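PDB 3QKI: glucose-6-phosphate isomerase from Plasmodium falciparum, which probably interconverts alpha-D-glucose 6-phosphate and beta-D-fructose 6-phosphate, the second step of glycolysis, run in reverse in gluconeogenesis. Local coordinates for residues A[228-231]-A[232-235]; A[252-255]-A[256-259]; A[296-299]-A[300-303]; A[550-553]-A[554-557]. One frame throughout, in Å; residues are numbered along the deposited sequence.

Contact 1: A[228-231]-A[232-235]; sequences PNDV and NRAI
Asp230 and Arg233 meet along one flank of the short helix 228-235, their side chains crossing at about a right angle. The carboxylate oxygen OD2 of Asp230 touches the aliphatic stem of Arg233 and not its charged end: it lies 4.1 Å from Arg233 CB, and the carboxylate and guanidinium planes are turned 43° apart. Asp230 OD1 is instead held by the backbone N of Ala224 and Asn225. The arginine chain stretches straight out past Asn229, with Arg233 CG 3.5 Å from Asn229 O, and its end reaches the second subunit, where NE bonds Asn384 and NH2 forms a salt bridge with Glu186. On another flank Ile235 lies against the carbonyl oxygen of Val231. Its CG1 is tucked between its own N and C (chi1 65°), which lays CG1 against Val231 O at 3.2 Å. The methyl of Ala234 rests 3.4 Å from Asp230 O. Beneath these side chains run four successive main-chain bonds; the shortest joins Ala234 N to Asp230 O at 2.8 Å, and Ile235 N reaches Val231 O at 3.0 Å. Val231 and Ile235 also pack on Ile264 of helix 255-268, while Asn229 bonds Asp227 OD1 through ND2 and accepts a bond from His452 N of the second subunit at OD1. The regular i to i+4 pattern is that of an alpha-helix, here one that follows edge strand 219-223 of the parallel sheet, with Asn229 and Arg233 turned to the dimer interface.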
loop_
_atom_site.group_PDB
_atom_site.type_symbol
_atom_site.label_atom_id
_atom_site.label_comp_id
_atom_site.label_asym_id
_atom_site.label_seq_id
_atom_site.Cartn_x
_atom_site.Cartn_y
_atom_site.Cartn_z
ATOM N N PRO A 228 10.677 12.452 11.951
ATOM C CA PRO A 228 12.148 12.394 11.903
ATOM C C PRO A 228 12.737 10.991 11.631
ATOM O O PRO A 228 13.884 10.910 11.214
ATOM C CB PRO A 228 12.560 12.989 13.255
ATOM C CG PRO A 228 11.413 12.644 14.159
ATOM C CD PRO A 228 10.216 12.871 13.297
ATOM N N ASN A 229 11.929 9.899 11.799
ATOM C CA ASN A 229 12.334 8.538 11.431
ATOM C C ASN A 229 12.643 8.501 9.915
ATOM O O ASN A 229 13.519 7.752 9.488
ATOM C CB ASN A 229 11.213 7.534 11.716
ATOM C CG ASN A 229 10.883 7.335 13.173
ATOM O OD1 ASN A 229 11.759 7.319 14.021
ATOM N ND2 ASN A 229 9.598 7.164 13.486
ATOM N N ASP A 230 11.931 9.303 9.117
ATOM C CA ASP A 230 12.169 9.342 7.670
ATOM C C ASP A 230 13.486 10.047 7.319
ATOM O O ASP A 230 14.165 9.649 6.378
ATOM C CB ASP A 230 10.957 9.910 6.916
ATOM C CG ASP A 230 10.847 9.421 5.473
ATOM O OD1 ASP A 230 10.177 10.112 4.661
ATOM O OD2 ASP A 230 11.345 8.289 5.177
ATOM N N VAL A 231 13.886 11.048 8.113
ATOM C CA VAL A 231 15.207 11.702 7.965
ATOM C C VAL A 231 16.277 10.611 8.230
ATOM O O VAL A 231 17.254 10.486 7.475
ATOM C CB VAL A 231 15.342 12.910 8.938
ATOM C CG1 VAL A 231 16.797 13.421 9.034
ATOM C CG2 VAL A 231 14.405 14.044 8.522
ATOM N N ASN A 232 16.049 9.785 9.270
ATOM C CA ASN A 232 16.940 8.688 9.597
ATOM C C ASN A 232 17.115 7.728 8.422
ATOM O O ASN A 232 18.247 7.349 8.085
ATOM C CB ASN A 232 16.437 7.949 10.842
ATOM C CG ASN A 232 17.479 7.092 11.523
ATOM O OD1 ASN A 232 18.665 7.067 11.156
ATOM N ND2 ASN A 232 17.075 6.438 12.578
ATOM N N ARG A 233 16.004 7.348 7.783
ATOM C CA ARG A 233 16.017 6.471 6.608
ATOM C C ARG A 233 16.705 7.154 5.430
ATOM O O ARG A 233 17.510 6.531 4.736
ATOM C CB ARG A 233 14.583 6.067 6.212
ATOM C CG ARG A 233 13.985 5.082 7.206
ATOM C CD ARG A 233 12.521 4.825 7.001
ATOM N NE ARG A 233 12.097 3.775 7.937
ATOM C CZ ARG A 233 12.043 2.494 7.631
ATOM N NH1 ARG A 233 12.230 2.097 6.382
ATOM N NH2 ARG A 233 11.765 1.595 8.567
ATOM N N ALA A 234 16.430 8.446 5.233
ATOM C CA ALA A 234 17.045 9.183 4.120
ATOM C C ALA A 234 18.595 9.251 4.225
ATOM O O ALA A 234 19.267 9.011 3.238
ATOM C CB ALA A 234 16.453 10.588 4.026
ATOM N N ILE A 235 19.145 9.529 5.422
ATOM C CA ILE A 235 20.604 9.720 5.626
ATOM C C ILE A 235 21.447 8.478 5.903
ATOM O O ILE A 235 22.674 8.560 5.836
ATOM C CB ILE A 235 20.864 10.783 6.690
ATOM C CG1 ILE A 235 20.343 10.324 8.091
ATOM C CG2 ILE A 235 20.277 12.105 6.235
ATOM C CD1 ILE A 235 21.021 10.840 9.201
#

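Contact 2: A[252-255]-A[256-259]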
loop_
_atom_site.group_PDB
_atom_site.type_symbol
_atom_site.label_atom_id
_atom_site.label_comp_id
_atom_site.label_asym_id
_atom_site.label_seq_id
_atom_site.Cartn_x
_atom_site.Cartn_y
_atom_site.Cartn_z
ATOM N N PHE A 252 7.974 26.951 -1.526
ATOM C CA PHE A 252 9.168 26.862 -0.697
ATOM C C PHE A 252 8.816 27.222 0.741
ATOM O O PHE A 252 9.686 27.641 1.496
ATOM C CB PHE A 252 10.373 27.660 -1.267
ATOM C CG PHE A 252 11.632 26.825 -1.340
ATOM C CD1 PHE A 252 11.678 25.679 -2.121
ATOM C CD2 PHE A 252 12.784 27.202 -0.647
ATOM C CE1 PHE A 252 12.842 24.920 -2.202
ATOM C CE2 PHE A 252 13.952 26.430 -0.727
ATOM C CZ PHE A 252 13.965 25.287 -1.484
ATOM N N THR A 253 7.518 27.029 1.121
ATOM C CA THR A 253 7.017 27.286 2.480
ATOM C C THR A 253 6.278 26.074 3.046
ATOM O O THR A 253 5.929 26.081 4.218
ATOM C CB THR A 253 6.127 28.539 2.558
ATOM O OG1 THR A 253 4.976 28.350 1.748
ATOM C CG2 THR A 253 6.853 29.822 2.194
ATOM N N THR A 254 6.031 25.037 2.224
ATOM C CA THR A 254 5.356 23.793 2.662
ATOM C C THR A 254 5.956 23.323 3.990
ATOM O O THR A 254 7.143 23.018 4.039
ATOM C CB THR A 254 5.579 22.699 1.617
ATOM O OG1 THR A 254 5.415 23.245 0.322
ATOM C CG2 THR A 254 4.667 21.515 1.826
ATOM N N ALA A 255 5.149 23.297 5.066
ATOM C CA ALA A 255 5.603 22.982 6.425
ATOM C C ALA A 255 6.515 21.751 6.569
ATOM O O ALA A 255 7.623 21.888 7.078
ATOM C CB ALA A 255 4.422 22.923 7.389
ATOM N N GLU A 256 6.074 20.589 6.089
ATOM C CA GLU A 256 6.792 19.310 6.184
ATOM C C GLU A 256 8.057 19.296 5.341
ATOM O O GLU A 256 9.126 18.966 5.847
ATOM C CB GLU A 256 5.874 18.121 5.777
ATOM C CG GLU A 256 4.635 17.962 6.643
ATOM C CD GLU A 256 3.438 18.804 6.260
ATOM O OE1 GLU A 256 2.373 18.638 6.898
ATOM O OE2 GLU A 256 3.566 19.632 5.327
ATOM N N THR A 257 7.935 19.640 4.064
ATOM C CA THR A 257 9.056 19.689 3.141
ATOM C C THR A 257 10.162 20.618 3.661
ATOM O O THR A 257 11.336 20.241 3.634
ATOM C CB THR A 257 8.583 20.175 1.768
ATOM O OG1 THR A 257 7.475 19.371 1.368
ATOM C CG2 THR A 257 9.714 20.158 0.724
ATOM N N MET A 258 9.781 21.831 4.100
ATOM C CA MET A 258 10.736 22.818 4.566
ATOM C C MET A 258 11.386 22.473 5.890
ATOM O O MET A 258 12.585 22.710 6.028
ATOM C CB MET A 258 10.198 24.255 4.493
ATOM C CG MET A 258 9.787 24.683 3.068
ATOM S SD MET A 258 10.884 24.151 1.732
ATOM C CE MET A 258 12.399 25.001 2.202
ATOM N N LEU A 259 10.648 21.826 6.814
ATOM C CA LEU A 259 11.283 21.358 8.055
ATOM C C LEU A 259 12.305 20.248 7.699
ATOM O O LEU A 259 13.405 20.219 8.264
ATOM C CB LEU A 259 10.240 20.855 9.077
ATOM C CG LEU A 259 10.764 20.223 10.383
ATOM C CD1 LEU A 259 11.757 21.191 11.137
ATOM C CD2 LEU A 259 9.603 19.809 11.284
#
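Phe252 and Met258 carry the aromatic part of the contact, a Met-aromatic pair with the thioether over one ring face. Met258 SD stands 4.2 Å from the centroid of the Phe252 ring, only 10° off its normal. The methyl CE of Met258 lies over the same ring, displaced toward the rim on the side of CD2 and CE2, and makes a CH-pi contact with the centroid at 3.8 Å. The methionine chain curls back (chi2 -41°, chi3 -62°), carrying SD and CE over the ring. Its CG also touches the backbone, 3.4 Å from Phe252 O.

Main-chain hydrogen bonds open helix 255-268: Met258 N reaches Thr254 O at 2.9 Å, and Leu259 N follows to Ala255 O at 3.0 Å.

Van der Waals contacts join the two threonines. CG2 of Thr254 meets OG1 of Thr257 at 3.6 Å. Thr254 occupies the N-cap position without a capping bond from its side chain; its OG1 is hydrogen-bonded to Ser249 OG.

Thr254 binds beta-D-fructose 6-phosphate in this protein, as do Ser249, Lys250 and Thr251. A serine- and threonine-rich loop running into the amino end of a helix after strand 243-248 is the arrangement that cradles the sugar phosphate in the sugar-isomerase domains of phosphoglucose isomerases.

Contact 3: A[296-299]-A[300-303]; sequences GISR and DNVF
Ser298 O accepts the backbone N-H of Asn301 at 3.0 Å, the bond that closes the turn between helix 289-295 and strand 302-303. The donor comes from above the carbonyl plane, 59° out of it, and not on a lone pair. Two carbons lie against the same oxygen: Asn301 CB at 3.5 Å and Val302 CG2 at 3.6 Å. The serine uses its other oxygen as well, since Ser298 OG receives a weak bond from Asp300 N at 3.4 Å; the side chain thus spans the start of the turn, with OG swung far from the backbone N (chi1 150°).

On the inner side, Ile297 and Val302 cross at about a right angle, methyl against methyl, with Ile297 CG2 3.7 Å from Val302 CG2. The isoleucine presents this branch because CG2 stands anti to its own N, while CG1 lies beside that N, anti to the carbonyl carbon (chi1 -66°). Ile297 CG2 also touches Asn301 CB at 3.9 Å. Beyond the pair, Val302 packs on Leu289 and Thr292 of helix 289-295, and Ile297 on Met282 and Ala284 of strand 282-285. The amide of Asn301 is tied to that strand by its ND2, bonded to Met282 O.

With Arg299 and Asp300 at its corners in helix-like backbone angles, residues 298-301 form a type I beta turn. It completes a beta-alpha-beta crossover: strand 282-285, helix 289-295 closed by a Schellman motif at Gly296, then edge strand 302-303 of the parallel sheet.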
loop_
_atom_site.group_PDB
_atom_site.type_symbol
_atom_site.label_atom_id
_atom_site.label_comp_id
_atom_site.label_asym_id
_atom_site.label_seq_id
_atom_site.Cartn_x
_atom_site.Cartn_y
_atom_site.Cartn_z
ATOM N N GLY A 296 19.880 29.685 0.439
ATOM C CA GLY A 296 21.265 29.529 0.019
ATOM C C GLY A 296 21.413 28.690 -1.231
ATOM O O GLY A 296 22.503 28.193 -1.512
ATOM N N ILE A 297 20.334 28.563 -2.020
ATOM C CA ILE A 297 20.356 27.844 -3.280
ATOM C C ILE A 297 20.730 28.827 -4.396
ATOM O O ILE A 297 20.165 29.912 -4.478
ATOM C CB ILE A 297 19.019 27.103 -3.519
ATOM C CG1 ILE A 297 18.852 25.981 -2.450
ATOM C CG2 ILE A 297 18.943 26.505 -4.938
ATOM C CD1 ILE A 297 17.476 25.554 -2.234
ATOM N N SER A 298 21.712 28.462 -5.217
ATOM C CA SER A 298 22.150 29.281 -6.341
ATOM C C SER A 298 21.041 29.373 -7.414
ATOM O O SER A 298 20.207 28.484 -7.515
ATOM C CB SER A 298 23.452 28.717 -6.898
ATOM O OG SER A 298 23.606 28.944 -8.291
ATOM N N ARG A 299 21.016 30.463 -8.191
ATOM C CA ARG A 299 20.009 30.680 -9.244
ATOM C C ARG A 299 20.010 29.685 -10.347
ATOM O O ARG A 299 18.954 29.413 -10.929
ATOM C CB ARG A 299 20.078 32.109 -9.810
ATOM C CG ARG A 299 19.664 33.162 -8.788
ATOM C CD ARG A 299 18.273 32.868 -8.244
ATOM N NE ARG A 299 17.358 33.977 -8.449
ATOM C CZ ARG A 299 16.683 34.210 -9.567
ATOM N NH1 ARG A 299 16.799 33.390 -10.607
ATOM N NH2 ARG A 299 15.895 35.265 -9.659
ATOM N N ASP A 300 21.179 29.126 -10.650
ATOM C CA ASP A 300 21.287 28.101 -11.679
ATOM C C ASP A 300 20.720 26.786 -11.184
ATOM O O ASP A 300 20.551 25.859 -11.978
ATOM C CB ASP A 300 22.753 27.890 -12.052
ATOM C CG ASP A 300 23.375 29.036 -12.821
ATOM O OD1 ASP A 300 24.625 29.037 -12.975
ATOM O OD2 ASP A 300 22.614 29.936 -13.277
ATOM N N ASN A 301 20.471 26.690 -9.858
ATOM C CA ASN A 301 20.023 25.452 -9.221
ATOM C C ASN A 301 18.517 25.433 -8.868
ATOM O O ASN A 301 18.052 24.554 -8.127
ATOM C CB ASN A 301 20.940 25.135 -8.016
ATOM C CG ASN A 301 22.286 24.555 -8.418
ATOM O OD1 ASN A 301 22.770 24.729 -9.541
ATOM N ND2 ASN A 301 22.850 23.731 -7.565
ATOM N N VAL A 302 17.762 26.360 -9.455
ATOM C CA VAL A 302 16.318 26.457 -9.250
ATOM C C VAL A 302 15.624 26.162 -10.559
ATOM O O VAL A 302 15.856 26.841 -11.571
ATOM C CB VAL A 302 15.829 27.781 -8.618
ATOM C CG1 VAL A 302 14.334 27.714 -8.323
ATOM C CG2 VAL A 302 16.602 28.102 -7.349
ATOM N N PHE A 303 14.792 25.116 -10.544
ATOM C CA PHE A 303 14.071 24.634 -11.718
ATOM C C PHE A 303 12.585 24.950 -11.540
ATOM O O PHE A 303 11.976 24.605 -10.533
ATOM C CB PHE A 303 14.345 23.142 -11.916
ATOM C CG PHE A 303 15.810 22.854 -12.198
ATOM C CD1 PHE A 303 16.742 22.802 -11.163
ATOM C CD2 PHE A 303 16.264 22.703 -13.497
ATOM C CE1 PHE A 303 18.083 22.537 -11.428
ATOM C CE2 PHE A 303 17.616 22.456 -13.756
ATOM C CZ PHE A 303 18.514 22.379 -12.724
#

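Contact 4: A[550-553]-A[554-557]; sequences DQWG and VELG
Glu555 runs back alongside Trp552, both side chains pointing the same way. Its CB begins over the backbone, 3.5 Å from Trp552 O, and CG is still near that carbonyl at 4.0 Å. With chi2 at -165° the chain stays stretched and carries CD to the six-membered part of the indole, 4.1 Å from Trp552 CE3. At the tip, OE2 lies in the ring plane at the edge, 3.3 Å from Trp552 CZ3 and equally close to CE3; the carboxylate is turned 76° against the indole. The far edge of the indole is fixed by NE1, bonded to Thr106 OG1, and Lys505 of the second subunit makes a cation-pi contact with the ring.

Val554 stands on another side of the turn, its CG2 against Gln551 O at 3.3 Å. The backbone here is held loosely by weak i to i+3 bonds, Glu555 N to Trp552 O being 3.4 Å long. A water takes the place of the next helical bond: it donates to Gly553 O at 2.6 Å and accepts from Gly557 N. Loosely wound and partly hydrated, this opening turn leads directly to Lys558, which binds beta-D-fructose 6-phosphate.

The in-plane approach sets a carboxylate oxygen beside the slightly positive C-H edge of tryptophan, probably a mild electrostatic attraction, while the ring's electron-rich face would suit the lysine.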
loop_
_atom_site.group_PDB
_atom_site.type_symbol
_atom_site.label_atom_id
_atom_site.label_comp_id
_atom_site.label_asym_id
_atom_site.label_seq_id
_atom_site.Cartn_x
_atom_site.Cartn_y
_atom_site.Cartn_z
ATOM N N ASP A 550 -8.912 20.635 -8.027
ATOM C CA ASP A 550 -8.710 21.348 -6.791
ATOM C C ASP A 550 -8.531 20.331 -5.658
ATOM O O ASP A 550 -8.536 19.113 -5.891
ATOM C CB ASP A 550 -9.911 22.300 -6.532
ATOM C CG ASP A 550 -11.292 21.642 -6.455
ATOM O OD1 ASP A 550 -11.363 20.399 -6.304
ATOM O OD2 ASP A 550 -12.300 22.373 -6.514
ATOM N N GLN A 551 -8.331 20.819 -4.429
ATOM C CA GLN A 551 -8.163 19.944 -3.264
ATOM C C GLN A 551 -8.457 20.727 -1.989
ATOM O O GLN A 551 -7.617 20.828 -1.110
ATOM C CB GLN A 551 -6.793 19.198 -3.236
ATOM C CG GLN A 551 -5.521 20.088 -3.319
ATOM C CD GLN A 551 -5.340 20.747 -4.678
ATOM O OE1 GLN A 551 -5.433 20.103 -5.731
ATOM N NE2 GLN A 551 -5.120 22.062 -4.694
ATOM N N TRP A 552 -9.669 21.291 -1.898
ATOM C CA TRP A 552 -10.093 22.096 -0.738
ATOM C C TRP A 552 -10.177 21.305 0.551
ATOM O O TRP A 552 -10.116 21.895 1.630
ATOM C CB TRP A 552 -11.426 22.793 -1.026
ATOM C CG TRP A 552 -11.331 23.779 -2.151
ATOM C CD1 TRP A 552 -11.885 23.669 -3.387
ATOM C CD2 TRP A 552 -10.594 25.002 -2.146
ATOM N NE1 TRP A 552 -11.566 24.768 -4.147
ATOM C CE2 TRP A 552 -10.780 25.607 -3.406
ATOM C CE3 TRP A 552 -9.792 25.655 -1.191
ATOM C CZ2 TRP A 552 -10.217 26.848 -3.732
ATOM C CZ3 TRP A 552 -9.228 26.884 -1.517
ATOM C CH2 TRP A 552 -9.453 27.470 -2.769
ATOM N N GLY A 553 -10.257 19.979 0.421
ATOM C CA GLY A 553 -10.383 19.043 1.529
ATOM C C GLY A 553 -9.188 18.902 2.434
ATOM O O GLY A 553 -9.276 18.275 3.500
ATOM N N VAL A 554 -8.089 19.483 2.042
ATOM C CA VAL A 554 -6.863 19.362 2.815
ATOM C C VAL A 554 -6.661 20.503 3.820
ATOM O O VAL A 554 -5.784 20.422 4.676
ATOM C CB VAL A 554 -5.634 19.127 1.884
ATOM C CG1 VAL A 554 -5.915 18.000 0.881
ATOM C CG2 VAL A 554 -5.220 20.402 1.160
ATOM N N GLU A 555 -7.495 21.541 3.731
ATOM C CA GLU A 555 -7.414 22.741 4.547
ATOM C C GLU A 555 -7.692 22.557 6.030
ATOM O O GLU A 555 -6.924 23.066 6.850
ATOM C CB GLU A 555 -8.353 23.816 3.999
ATOM C CG GLU A 555 -7.729 24.783 3.011
ATOM C CD GLU A 555 -8.551 26.040 2.741
ATOM O OE1 GLU A 555 -9.282 26.504 3.647
ATOM O OE2 GLU A 555 -8.430 26.581 1.620
ATOM N N LEU A 556 -8.838 21.946 6.380
ATOM C CA LEU A 556 -9.255 21.826 7.763
ATOM C C LEU A 556 -8.228 21.210 8.701
ATOM O O LEU A 556 -7.989 21.770 9.772
ATOM C CB LEU A 556 -10.633 21.165 7.878
ATOM C CG LEU A 556 -11.293 21.168 9.280
ATOM C CD1 LEU A 556 -11.459 22.593 9.860
ATOM C CD2 LEU A 556 -12.575 20.422 9.244
ATOM N N GLY A 557 -7.629 20.094 8.278
ATOM C CA GLY A 557 -6.604 19.387 9.045
ATOM C C GLY A 557 -5.372 20.228 9.298
ATOM O O GLY A 557 -4.847 20.215 10.411
HETATM O O HOH W 1 -8.940 18.483 6.117
#

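Contacts 1, 2, 3 and 4 follow one another along the chain. The first three belong to one parallel five-stranded sheet and its helices: contact 1 lies on helix 228-235 after edge strand 219-223, contact 2 opens helix 255-268 after strand 243-248, and contact 3 leads into the other edge strand, 302-303. Contacts 2 and 3 touch, Phe252 CZ meeting Ile297 CD1 at 3.6 Å, although their centres are 17 Å apart. Contact 4, far along the sequence, starts helix 555-573, its centre about 17 Å from that of contact 2. Contacts 1, 2 and 4 all meet the second subunit; contacts 2 and 4 also hold or adjoin sugar-phosphate-binding residues, Thr254 and Lys558, which places that site close to the interface.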